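Bifunctional endomannanase/endoglucanase (Caldanaerobius polysaccharolyticus, PDB 3W0K) probably hydrolyses internal glycosidic bonds of mannan and beta-glucan chains, as a family 5 glycoside hydrolase built on a beta/alpha barrel. Local coordinates at residues A[135-140]-A[172-177]; A[146-151]-A[183-188]; A[220-225]-A[271-276]; A[265-270]-A[300-305]. One frame throughout, in Å; residues are numbered along the deposited sequence.

In the fold
Along the chain of this eight-stranded beta/alpha barrel, interaction 1 comes first, bringing the loop after strand 130-133 back against the end of strand 170-174 and closing a loop that contains helix 148-165. Interaction 2 begins inside that loop and ends beyond it, so the two cross; it ties the start of helix 148-165 to the turn before strand 192-197, and the two contacts touch. Interactions 3 and 4 come later in the chain, cross each other and touch. Residues 220-225 and 300-305 both reach helix 267-284, the first along its body and the second at its N-terminal end, the centres of the two contacts being about 12 Å apart. Interactions 2 and 4 lie on opposite sides of the chain's centre.

Interaction 1. Residues A[135-140]-A[172-177]; sequences VNEPPN and VIDGLG
Asp174 has its CG anti to the carbonyl carbon and beside its own backbone N (chi1 -73°), and its carboxylate meets the backbone of Glu137: Glu137 N donates to Asp174 OD2 at 3.0 Å in a nearly straight bond on the anti side. The two segments leave the C-terminal ends of neighbouring strands of the TIM barrel, 130-133 and 170-174, and the Asn-Glu pair at 136-137 is the hallmark found after the fourth strand in clan GH-A glycosidases. Asp174 OD2 is also gripped by a salt bridge from Arg196, which pairs with Glu137 OE2 as well. Asn136 accepts from Arg40 at OD1 and donates from ND2 to Glu137 OE1 at 3.1 Å, from above the carboxylate plane. OE1 also accepts a hydrogen bond from the amine of a bound Tris molecule, probably from the crystallisation liquor, consistent with a pocket here. Water 1 accepts from both Val135 N and Asp174 N and so joins the two backbones. Further along, the ring of Pro138 lies against the second segment, its CD 3.3 Å from Gly175 O and its CB 3.8 Å from Leu176 CD2. Gly177 N donates to Pro139 O at 3.0 Å. Gly177 has a positive phi, and a side chain there would run into Asn140, whose OD1 lies 3.3 Å from Gly177 CA.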
# COMPACT_ATOMS: atom_id res chain seq x y z
N VAL A 135 7.33 -5.91 -1.91
CA VAL A 135 7.38 -5.10 -3.12
C VAL A 135 5.98 -4.64 -3.48
O VAL A 135 5.04 -5.43 -3.52
CB VAL A 135 8.08 -5.87 -4.29
CG1 VAL A 135 7.41 -7.21 -4.55
CG2 VAL A 135 8.10 -5.01 -5.55
N ASN A 136 5.85 -3.34 -3.70
CA ASN A 136 4.55 -2.78 -4.02
C ASN A 136 3.96 -3.24 -5.34
O ASN A 136 4.63 -3.25 -6.36
CB ASN A 136 4.60 -1.25 -4.02
CG ASN A 136 3.25 -0.64 -4.37
OD1 ASN A 136 2.35 -0.59 -3.54
ND2 ASN A 136 3.11 -0.20 -5.62
N GLU A 137 2.69 -3.63 -5.28
CA GLU A 137 1.89 -4.02 -6.44
C GLU A 137 2.58 -4.66 -7.65
O GLU A 137 2.80 -3.99 -8.67
CB GLU A 137 1.10 -2.78 -6.90
CG GLU A 137 0.20 -2.19 -5.80
CD GLU A 137 -0.31 -0.79 -6.09
OE1 GLU A 137 0.30 -0.05 -6.90
OE2 GLU A 137 -1.34 -0.40 -5.49
N PRO A 138 2.94 -5.95 -7.56
CA PRO A 138 3.59 -6.66 -8.67
C PRO A 138 2.68 -6.57 -9.90
O PRO A 138 1.47 -6.38 -9.77
CB PRO A 138 3.69 -8.10 -8.15
CG PRO A 138 3.85 -7.91 -6.68
CD PRO A 138 2.84 -6.82 -6.37
N PRO A 139 3.25 -6.70 -11.11
CA PRO A 139 2.48 -6.61 -12.35
C PRO A 139 1.57 -7.79 -12.66
O PRO A 139 1.48 -8.76 -11.89
CB PRO A 139 3.57 -6.47 -13.40
CG PRO A 139 4.66 -7.34 -12.86
CD PRO A 139 4.67 -6.99 -11.38
N ASN A 140 0.88 -7.69 -13.78
CA ASN A 140 -0.01 -8.75 -14.21
C ASN A 140 0.79 -9.94 -14.72
O ASN A 140 1.95 -9.80 -15.12
CB ASN A 140 -0.93 -8.27 -15.34
CG ASN A 140 -2.08 -7.44 -14.83
OD1 ASN A 140 -3.06 -7.98 -14.30
ND2 ASN A 140 -1.99 -6.13 -14.99
N VAL A 172 4.69 -8.93 4.69
CA VAL A 172 3.49 -8.66 3.92
C VAL A 172 3.84 -8.73 2.44
O VAL A 172 4.92 -8.31 2.03
CB VAL A 172 2.95 -7.23 4.22
CG1 VAL A 172 1.65 -6.98 3.47
CG2 VAL A 172 2.76 -7.03 5.72
N ILE A 173 2.94 -9.32 1.65
CA ILE A 173 3.14 -9.42 0.21
C ILE A 173 1.90 -8.86 -0.49
O ILE A 173 0.78 -9.06 -0.02
CB ILE A 173 3.42 -10.87 -0.27
CG1 ILE A 173 2.28 -11.81 0.10
CG2 ILE A 173 4.74 -11.36 0.32
CD1 ILE A 173 2.43 -13.20 -0.53
N ASP A 174 2.12 -8.12 -1.57
CA ASP A 174 1.04 -7.50 -2.34
C ASP A 174 0.50 -8.41 -3.43
O ASP A 174 1.25 -9.18 -4.04
CB ASP A 174 1.52 -6.19 -2.99
CG ASP A 174 1.70 -5.06 -1.99
OD1 ASP A 174 1.71 -5.30 -0.76
OD2 ASP A 174 1.83 -3.91 -2.45
N GLY A 175 -0.79 -8.28 -3.71
CA GLY A 175 -1.42 -9.09 -4.74
C GLY A 175 -0.87 -8.82 -6.13
O GLY A 175 -0.31 -7.75 -6.41
N LEU A 176 -1.01 -9.81 -7.01
CA LEU A 176 -0.54 -9.66 -8.38
C LEU A 176 -1.45 -8.73 -9.17
O LEU A 176 -2.51 -8.32 -8.68
CB LEU A 176 -0.49 -11.04 -9.06
CG LEU A 176 0.50 -12.02 -8.45
CD1 LEU A 176 0.40 -13.37 -9.16
CD2 LEU A 176 1.91 -11.47 -8.56
N GLY A 177 -1.04 -8.39 -10.38
CA GLY A 177 -1.84 -7.51 -11.22
C GLY A 177 -2.16 -6.17 -10.58
O GLY A 177 -3.30 -5.71 -10.64
O HOH W 1 4.90 -7.88 -2.24

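Interaction 2. Residues A[146-151]-A[183-188]; sequences LTRENH and MPELAH
Arg148 lays its aliphatic chain against the carboxylate of Glu185, with Arg148 CD 3.5 Å from Glu185 OE2, and the two side chains cross at about a right angle. At the tip of this side chain Arg148 NH1 donates to Glu185 OE2 at 3.0 Å, in the guanidinium plane and onto the syn lone pair. A weak bond from the same NH1 to Glu185 OE1 completes the salt bridge, although the guanidinium and carboxylate planes stand 90° apart. Glu185 reaches this place with CG in the crowded position between its backbone N and carbonyl carbon (chi1 63°) and a chain bent at chi2. Arg148 NH1 also donates to Ala182 O; an alanine in place of Arg148 would probably leave the Glu185 carboxylate without its charged mate and Ala182 O without this donor. Water 2 adds a second link: it donates to Arg148 O and to Glu185 OE2, and it lies 2.8 Å from His151 ND1, in the plane of the ring. Beside this polar patch, His151 CE1 approaches Met183 SD at 3.6 Å and Leu186 CD1 at 3.8 Å. Thr147 and Asn150 form a capping box, with Asn150 N donating to Thr147 OG1 and Thr147 N to Asn150 OD1, and this fixes the first turn that carries Arg148 and His151. The contact thus joins the start of helix 148-165 to the turn ahead of strand 192-197, with Leu176 of helix 176-179 packed among its side chains and Ile173 of strand 170-174 touching Met183 and Leu186.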
# COMPACT_ATOMS: atom_id res chain seq x y z
N LEU A 146 6.55 -11.84 -15.77
CA LEU A 146 6.07 -12.41 -14.51
C LEU A 146 5.10 -13.56 -14.72
O LEU A 146 4.25 -13.53 -15.61
CB LEU A 146 5.39 -11.33 -13.65
CG LEU A 146 4.89 -11.76 -12.25
CD1 LEU A 146 4.93 -10.59 -11.28
CD2 LEU A 146 3.48 -12.34 -12.31
N THR A 147 5.28 -14.60 -13.91
CA THR A 147 4.40 -15.77 -13.91
C THR A 147 4.15 -16.04 -12.43
O THR A 147 4.89 -15.55 -11.58
CB THR A 147 5.07 -17.03 -14.52
OG1 THR A 147 6.21 -17.42 -13.73
CG2 THR A 147 5.51 -16.78 -15.95
N ARG A 148 3.08 -16.76 -12.11
CA ARG A 148 2.81 -17.06 -10.71
C ARG A 148 3.99 -17.84 -10.12
O ARG A 148 4.36 -17.63 -8.97
CB ARG A 148 1.53 -17.87 -10.55
CG ARG A 148 0.25 -17.07 -10.73
CD ARG A 148 -0.95 -17.92 -10.36
NE ARG A 148 -2.22 -17.27 -10.63
CZ ARG A 148 -2.86 -16.47 -9.77
NH1 ARG A 148 -2.35 -16.20 -8.58
NH2 ARG A 148 -4.05 -15.97 -10.11
N GLU A 149 4.60 -18.69 -10.95
CA GLU A 149 5.73 -19.50 -10.52
C GLU A 149 6.99 -18.69 -10.19
O GLU A 149 7.57 -18.88 -9.12
CB GLU A 149 6.06 -20.56 -11.58
CG GLU A 149 7.14 -21.54 -11.17
CD GLU A 149 7.38 -22.63 -12.21
OE1 GLU A 149 6.39 -23.16 -12.76
OE2 GLU A 149 8.56 -22.95 -12.47
N ASN A 150 7.42 -17.80 -11.09
CA ASN A 150 8.63 -17.04 -10.78
C ASN A 150 8.43 -15.98 -9.70
O ASN A 150 9.35 -15.69 -8.94
CB ASN A 150 9.37 -16.52 -12.04
CG ASN A 150 8.55 -15.55 -12.88
OD1 ASN A 150 7.75 -14.76 -12.38
ND2 ASN A 150 8.82 -15.55 -14.19
N HIS A 151 7.21 -15.45 -9.59
CA HIS A 151 6.91 -14.48 -8.55
C HIS A 151 6.97 -15.21 -7.21
O HIS A 151 7.61 -14.75 -6.27
CB HIS A 151 5.51 -13.87 -8.75
CG HIS A 151 5.01 -13.10 -7.57
ND1 HIS A 151 4.12 -13.64 -6.66
CD2 HIS A 151 5.28 -11.85 -7.14
CE1 HIS A 151 3.86 -12.74 -5.72
NE2 HIS A 151 4.56 -11.65 -5.99
N MET A 183 -3.34 -14.70 -4.26
CA MET A 183 -2.27 -15.67 -4.50
C MET A 183 -2.37 -16.92 -3.63
O MET A 183 -1.61 -17.09 -2.67
CB MET A 183 -0.92 -14.97 -4.26
CG MET A 183 -0.74 -13.71 -5.09
SD MET A 183 0.51 -12.58 -4.42
CE MET A 183 -0.29 -12.05 -2.89
N PRO A 184 -3.28 -17.84 -3.98
CA PRO A 184 -3.42 -19.07 -3.19
C PRO A 184 -2.15 -19.91 -3.14
O PRO A 184 -1.92 -20.65 -2.19
CB PRO A 184 -4.58 -19.79 -3.89
CG PRO A 184 -4.52 -19.29 -5.29
CD PRO A 184 -4.22 -17.82 -5.11
N GLU A 185 -1.29 -19.74 -4.15
CA GLU A 185 -0.03 -20.47 -4.23
C GLU A 185 0.95 -20.07 -3.12
O GLU A 185 1.92 -20.78 -2.86
CB GLU A 185 0.62 -20.29 -5.61
CG GLU A 185 1.03 -18.86 -5.98
CD GLU A 185 -0.11 -18.03 -6.58
OE1 GLU A 185 -1.29 -18.43 -6.51
OE2 GLU A 185 0.19 -16.95 -7.15
N LEU A 186 0.70 -18.94 -2.47
CA LEU A 186 1.56 -18.47 -1.39
C LEU A 186 0.83 -18.43 -0.04
O LEU A 186 1.33 -17.85 0.93
CB LEU A 186 2.12 -17.08 -1.72
CG LEU A 186 3.16 -17.02 -2.85
CD1 LEU A 186 3.38 -15.59 -3.29
CD2 LEU A 186 4.47 -17.66 -2.38
N ALA A 187 -0.32 -19.09 0.02
CA ALA A 187 -1.14 -19.14 1.24
C ALA A 187 -0.45 -19.76 2.46
O ALA A 187 -0.66 -19.31 3.59
CB ALA A 187 -2.45 -19.86 0.95
N HIS A 188 0.37 -20.78 2.23
CA HIS A 188 1.06 -21.48 3.31
C HIS A 188 2.37 -20.86 3.79
O HIS A 188 3.04 -21.41 4.67
CB HIS A 188 1.28 -22.94 2.92
O HOH W 2 2.82 -16.12 -7.17

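Interaction 3. Residues A[220-225]-A[271-276]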
# COMPACT_ATOMS: atom_id res chain seq x y z
N PRO A 220 -17.94 9.70 -13.43
CA PRO A 220 -18.36 8.63 -12.52
C PRO A 220 -19.68 8.86 -11.80
O PRO A 220 -19.98 9.96 -11.34
CB PRO A 220 -17.20 8.56 -11.52
CG PRO A 220 -16.04 9.04 -12.30
CD PRO A 220 -16.62 10.21 -13.05
N TYR A 221 -20.46 7.79 -11.73
CA TYR A 221 -21.74 7.77 -11.04
C TYR A 221 -21.71 6.43 -10.30
O TYR A 221 -21.01 5.51 -10.71
CB TYR A 221 -22.91 7.85 -12.02
CG TYR A 221 -22.88 6.83 -13.12
CD1 TYR A 221 -23.54 5.61 -12.99
CD2 TYR A 221 -22.17 7.07 -14.30
CE1 TYR A 221 -23.49 4.65 -14.00
CE2 TYR A 221 -22.11 6.12 -15.32
CZ TYR A 221 -22.77 4.91 -15.15
OH TYR A 221 -22.71 3.96 -16.14
N TYR A 222 -22.44 6.34 -9.20
CA TYR A 222 -22.44 5.11 -8.40
C TYR A 222 -23.70 5.08 -7.53
O TYR A 222 -24.13 6.13 -7.04
CB TYR A 222 -21.17 5.09 -7.54
CG TYR A 222 -20.86 3.75 -6.92
CD1 TYR A 222 -20.25 2.74 -7.66
CD2 TYR A 222 -21.21 3.48 -5.60
CE1 TYR A 222 -20.01 1.49 -7.11
CE2 TYR A 222 -20.97 2.24 -5.04
CZ TYR A 222 -20.38 1.24 -5.80
OH TYR A 222 -20.17 0.00 -5.25
N PRO A 223 -24.27 3.89 -7.29
CA PRO A 223 -23.87 2.56 -7.75
C PRO A 223 -24.21 2.23 -9.20
O PRO A 223 -24.75 3.06 -9.94
CB PRO A 223 -24.62 1.64 -6.80
CG PRO A 223 -25.91 2.37 -6.62
CD PRO A 223 -25.45 3.79 -6.40
N ASP A 224 -23.88 1.00 -9.60
CA ASP A 224 -24.13 0.48 -10.94
C ASP A 224 -23.36 1.18 -12.05
O ASP A 224 -23.89 1.43 -13.13
CB ASP A 224 -25.64 0.48 -11.24
CG ASP A 224 -26.44 -0.38 -10.26
OD1 ASP A 224 -25.84 -1.16 -9.49
OD2 ASP A 224 -27.68 -0.27 -10.27
N LEU A 225 -22.08 1.46 -11.79
CA LEU A 225 -21.22 2.12 -12.76
C LEU A 225 -20.83 1.12 -13.85
O LEU A 225 -20.29 0.06 -13.55
CB LEU A 225 -19.97 2.67 -12.09
CG LEU A 225 -18.88 3.28 -12.98
CD1 LEU A 225 -19.43 4.47 -13.75
CD2 LEU A 225 -17.69 3.71 -12.14
N ILE A 271 -18.20 9.20 -1.78
CA ILE A 271 -18.73 8.79 -0.49
C ILE A 271 -19.60 7.54 -0.62
O ILE A 271 -19.49 6.62 0.18
CB ILE A 271 -19.52 9.93 0.20
CG1 ILE A 271 -18.55 11.00 0.71
CG2 ILE A 271 -20.38 9.39 1.35
CD1 ILE A 271 -17.68 10.55 1.88
N ARG A 272 -20.44 7.50 -1.66
CA ARG A 272 -21.31 6.35 -1.89
C ARG A 272 -20.49 5.08 -2.09
O ARG A 272 -20.83 4.01 -1.57
CB ARG A 272 -22.21 6.60 -3.11
CG ARG A 272 -23.19 5.47 -3.39
CD ARG A 272 -24.14 5.26 -2.23
NE ARG A 272 -24.98 4.08 -2.43
CZ ARG A 272 -24.63 2.84 -2.09
NH1 ARG A 272 -23.44 2.61 -1.53
NH2 ARG A 272 -25.47 1.84 -2.30
N TRP A 273 -19.39 5.21 -2.82
CA TRP A 273 -18.49 4.09 -3.07
C TRP A 273 -17.76 3.70 -1.78
O TRP A 273 -17.64 2.52 -1.47
CB TRP A 273 -17.51 4.46 -4.19
CG TRP A 273 -16.37 3.50 -4.34
CD1 TRP A 273 -16.37 2.31 -5.00
CD2 TRP A 273 -15.07 3.64 -3.76
NE1 TRP A 273 -15.15 1.69 -4.86
CE2 TRP A 273 -14.34 2.49 -4.10
CE3 TRP A 273 -14.46 4.63 -2.97
CZ2 TRP A 273 -13.01 2.30 -3.69
CZ3 TRP A 273 -13.15 4.44 -2.56
CH2 TRP A 273 -12.44 3.28 -2.92
N PHE A 274 -17.31 4.70 -1.03
CA PHE A 274 -16.62 4.45 0.24
C PHE A 274 -17.52 3.65 1.18
O PHE A 274 -17.06 2.74 1.88
CB PHE A 274 -16.24 5.76 0.93
CG PHE A 274 -14.86 6.26 0.60
CD1 PHE A 274 -13.73 5.54 0.99
CD2 PHE A 274 -14.69 7.47 -0.06
CE1 PHE A 274 -12.45 6.02 0.72
CE2 PHE A 274 -13.41 7.96 -0.33
CZ PHE A 274 -12.29 7.24 0.06
N GLU A 275 -18.80 3.99 1.21
CA GLU A 275 -19.75 3.28 2.07
C GLU A 275 -19.80 1.79 1.75
O GLU A 275 -19.89 0.97 2.66
CB GLU A 275 -21.13 3.92 1.97
CG GLU A 275 -21.18 5.31 2.60
CD GLU A 275 -22.48 6.05 2.33
OE1 GLU A 275 -23.07 5.85 1.25
OE2 GLU A 275 -22.89 6.84 3.20
N ASP A 276 -19.70 1.45 0.47
CA ASP A 276 -19.72 0.05 0.06
C ASP A 276 -18.44 -0.70 0.42
O ASP A 276 -18.50 -1.75 1.06
CB ASP A 276 -19.97 -0.08 -1.45
CG ASP A 276 -21.44 -0.03 -1.81
OD1 ASP A 276 -22.29 0.01 -0.89
OD2 ASP A 276 -21.74 -0.07 -3.01
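An aromatic contact finished by a hydrogen bond sets Tyr222, in the loop before strand 225-227, against Arg272, Trp273 and Asp276 of helix 267-284, the helix between the seventh and eighth strands of the barrel. The Tyr222 ring and the five-membered ring of Trp273 form an edge-to-face pair, Trp273 giving the edge, with planes 80° apart. Trp273 CB makes a CH-pi contact with the same Tyr222 face, 4.3 Å from the ring centroid. Pro223, which follows a cis peptide bond, lies over the opposite face, its CB offset toward the rim. The CG of Arg272 comes to the edge of the ring, 3.6 Å from Tyr222 CD2. At its far end, Tyr222 OH donates to Asp276 OD2 at 2.7 Å, onto the anti lone pair. Arg272, its CD turned by chi2 (61°), runs forward along its own helix, and its NH1 forms a salt bridge with Asp276 OD1 at 2.9 Å, in the guanidinium plane. A phenylalanine in place of Tyr222 would probably keep the ring packing but leave Asp276 OD2 without the hydroxyl that holds it. Leu203 of helix 201-204 and Leu237 of helix 234-249 also touch the tyrosine, while Trp273 NE1 is taken by Gln199 O. With a hydroxyl on one oxygen and a guanidinium on the other, the buried Asp276 carboxylate is likely to stay ionised and is held against rotation.

Interaction 4. Residues A[265-270]-A[300-305]; sequences TSNDVA and VEHGRP
His302 gives a weak hydrogen bond from NE2 to Asn267 OD1, at 3.4 Å. Its CG sits between the backbone N and the carbonyl carbon (chi1 53°), and the Arg304 guanidinium lies over one face of the ring: NH2 is over the ring centre, 3.4 Å above its plane. Arg304 itself runs past the start of helix 267-284, with CG 3.1 Å from Thr265 O, and then bends at chi3 (-74°), which places NE beside Asn267. Arg304 NE donates to Asn267 OD1 at 3.1 Å in the carbonyl plane, the amide and guanidinium lying nearly coplanar, 4° apart. Water 3 donates to the same OD1 and accepts from Arg304 NH2, so this oxygen accepts from Arg304 NE and water 3, and weakly from His302 NE2. Ala270 CB packs 3.4 Å from Arg304 NE, one turn further along the helix, and Arg304 NH1 goes on to Phe262 O. This is the N-terminal end of the helix that follows the seventh strand of the TIM barrel; Ser266 holds the N-cap position but makes no capping bond, its OG donating instead to Asp268 OD2. The first turn is met from the other segment: Pro305 O accepts from Asn267 N at 3.0 Å, nearly along the C=O axis, and water 4 donates to Pro305 O while accepting from Asp268 N. The Pro305 ring rests on the backbone here, its CG 3.9 Å from Ser266 CA.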
# COMPACT_ATOMS: atom_id res chain seq x y z
N THR A 265 -13.36 13.03 -8.87
CA THR A 265 -14.67 12.39 -8.80
C THR A 265 -15.56 13.22 -7.88
O THR A 265 -15.09 13.78 -6.89
CB THR A 265 -14.52 10.97 -8.21
OG1 THR A 265 -13.68 10.19 -9.07
CG2 THR A 265 -15.87 10.29 -8.05
N SER A 266 -16.85 13.33 -8.22
CA SER A 266 -17.78 14.09 -7.40
C SER A 266 -17.79 13.47 -6.00
O SER A 266 -17.80 12.24 -5.87
CB SER A 266 -19.18 14.07 -8.00
OG SER A 266 -20.01 15.02 -7.35
N ASN A 267 -17.79 14.31 -4.97
CA ASN A 267 -17.76 13.80 -3.61
C ASN A 267 -18.91 12.90 -3.20
O ASN A 267 -18.70 11.93 -2.47
CB ASN A 267 -17.61 14.94 -2.59
CG ASN A 267 -17.07 14.44 -1.27
OD1 ASN A 267 -16.00 13.84 -1.22
ND2 ASN A 267 -17.83 14.66 -0.20
N ASP A 268 -20.12 13.21 -3.66
CA ASP A 268 -21.27 12.37 -3.32
C ASP A 268 -21.08 10.96 -3.88
O ASP A 268 -21.41 9.97 -3.23
CB ASP A 268 -22.58 12.99 -3.83
CG ASP A 268 -22.68 13.00 -5.35
OD1 ASP A 268 -23.71 12.52 -5.87
OD2 ASP A 268 -21.73 13.47 -6.01
N VAL A 269 -20.49 10.88 -5.07
CA VAL A 269 -20.22 9.61 -5.73
C VAL A 269 -19.12 8.85 -4.98
O VAL A 269 -19.23 7.64 -4.75
CB VAL A 269 -19.81 9.83 -7.21
CG1 VAL A 269 -19.40 8.51 -7.86
CG2 VAL A 269 -20.96 10.46 -7.98
N ALA A 270 -18.07 9.57 -4.59
CA ALA A 270 -16.96 8.97 -3.86
C ALA A 270 -17.43 8.41 -2.52
O ALA A 270 -17.11 7.27 -2.16
CB ALA A 270 -15.86 9.99 -3.64
N VAL A 300 -7.69 15.13 4.49
CA VAL A 300 -7.44 16.55 4.74
C VAL A 300 -7.49 17.36 3.46
O VAL A 300 -6.58 17.28 2.64
CB VAL A 300 -6.07 16.77 5.43
CG1 VAL A 300 -5.89 18.25 5.78
CG2 VAL A 300 -5.97 15.92 6.69
N GLU A 301 -8.57 18.12 3.29
CA GLU A 301 -8.76 18.98 2.12
C GLU A 301 -8.37 18.29 0.81
O GLU A 301 -7.58 18.82 0.03
CB GLU A 301 -7.96 20.27 2.28
CG GLU A 301 -8.37 21.11 3.48
CD GLU A 301 -7.56 22.39 3.61
OE1 GLU A 301 -6.49 22.36 4.27
OE2 GLU A 301 -7.99 23.42 3.06
N HIS A 302 -8.93 17.10 0.57
CA HIS A 302 -8.60 16.35 -0.63
C HIS A 302 -8.93 17.11 -1.93
O HIS A 302 -8.18 17.01 -2.90
CB HIS A 302 -9.24 14.96 -0.61
CG HIS A 302 -10.72 14.97 -0.37
ND1 HIS A 302 -11.27 14.63 0.85
CD2 HIS A 302 -11.76 15.28 -1.18
CE1 HIS A 302 -12.59 14.73 0.77
NE2 HIS A 302 -12.91 15.12 -0.45
N GLY A 303 -10.04 17.84 -1.94
CA GLY A 303 -10.40 18.62 -3.11
C GLY A 303 -11.56 18.19 -3.99
O GLY A 303 -11.86 18.88 -4.96
N ARG A 304 -12.23 17.09 -3.67
CA ARG A 304 -13.36 16.65 -4.49
C ARG A 304 -14.49 17.66 -4.50
O ARG A 304 -14.82 18.26 -3.47
CB ARG A 304 -13.90 15.30 -4.02
CG ARG A 304 -13.14 14.11 -4.54
CD ARG A 304 -13.85 12.81 -4.18
NE ARG A 304 -13.71 12.48 -2.77
CZ ARG A 304 -12.63 11.90 -2.25
NH1 ARG A 304 -11.61 11.59 -3.04
NH2 ARG A 304 -12.56 11.66 -0.95
N PRO A 305 -15.08 17.91 -5.68
CA PRO A 305 -16.18 18.87 -5.75
C PRO A 305 -17.36 18.46 -4.87
O PRO A 305 -17.77 17.30 -4.87
CB PRO A 305 -16.53 18.88 -7.24
CG PRO A 305 -16.05 17.55 -7.74
CD PRO A 305 -14.75 17.38 -7.01
O HOH W 3 -14.92 12.14 0.54
O HOH W 4 -20.53 16.13 -4.70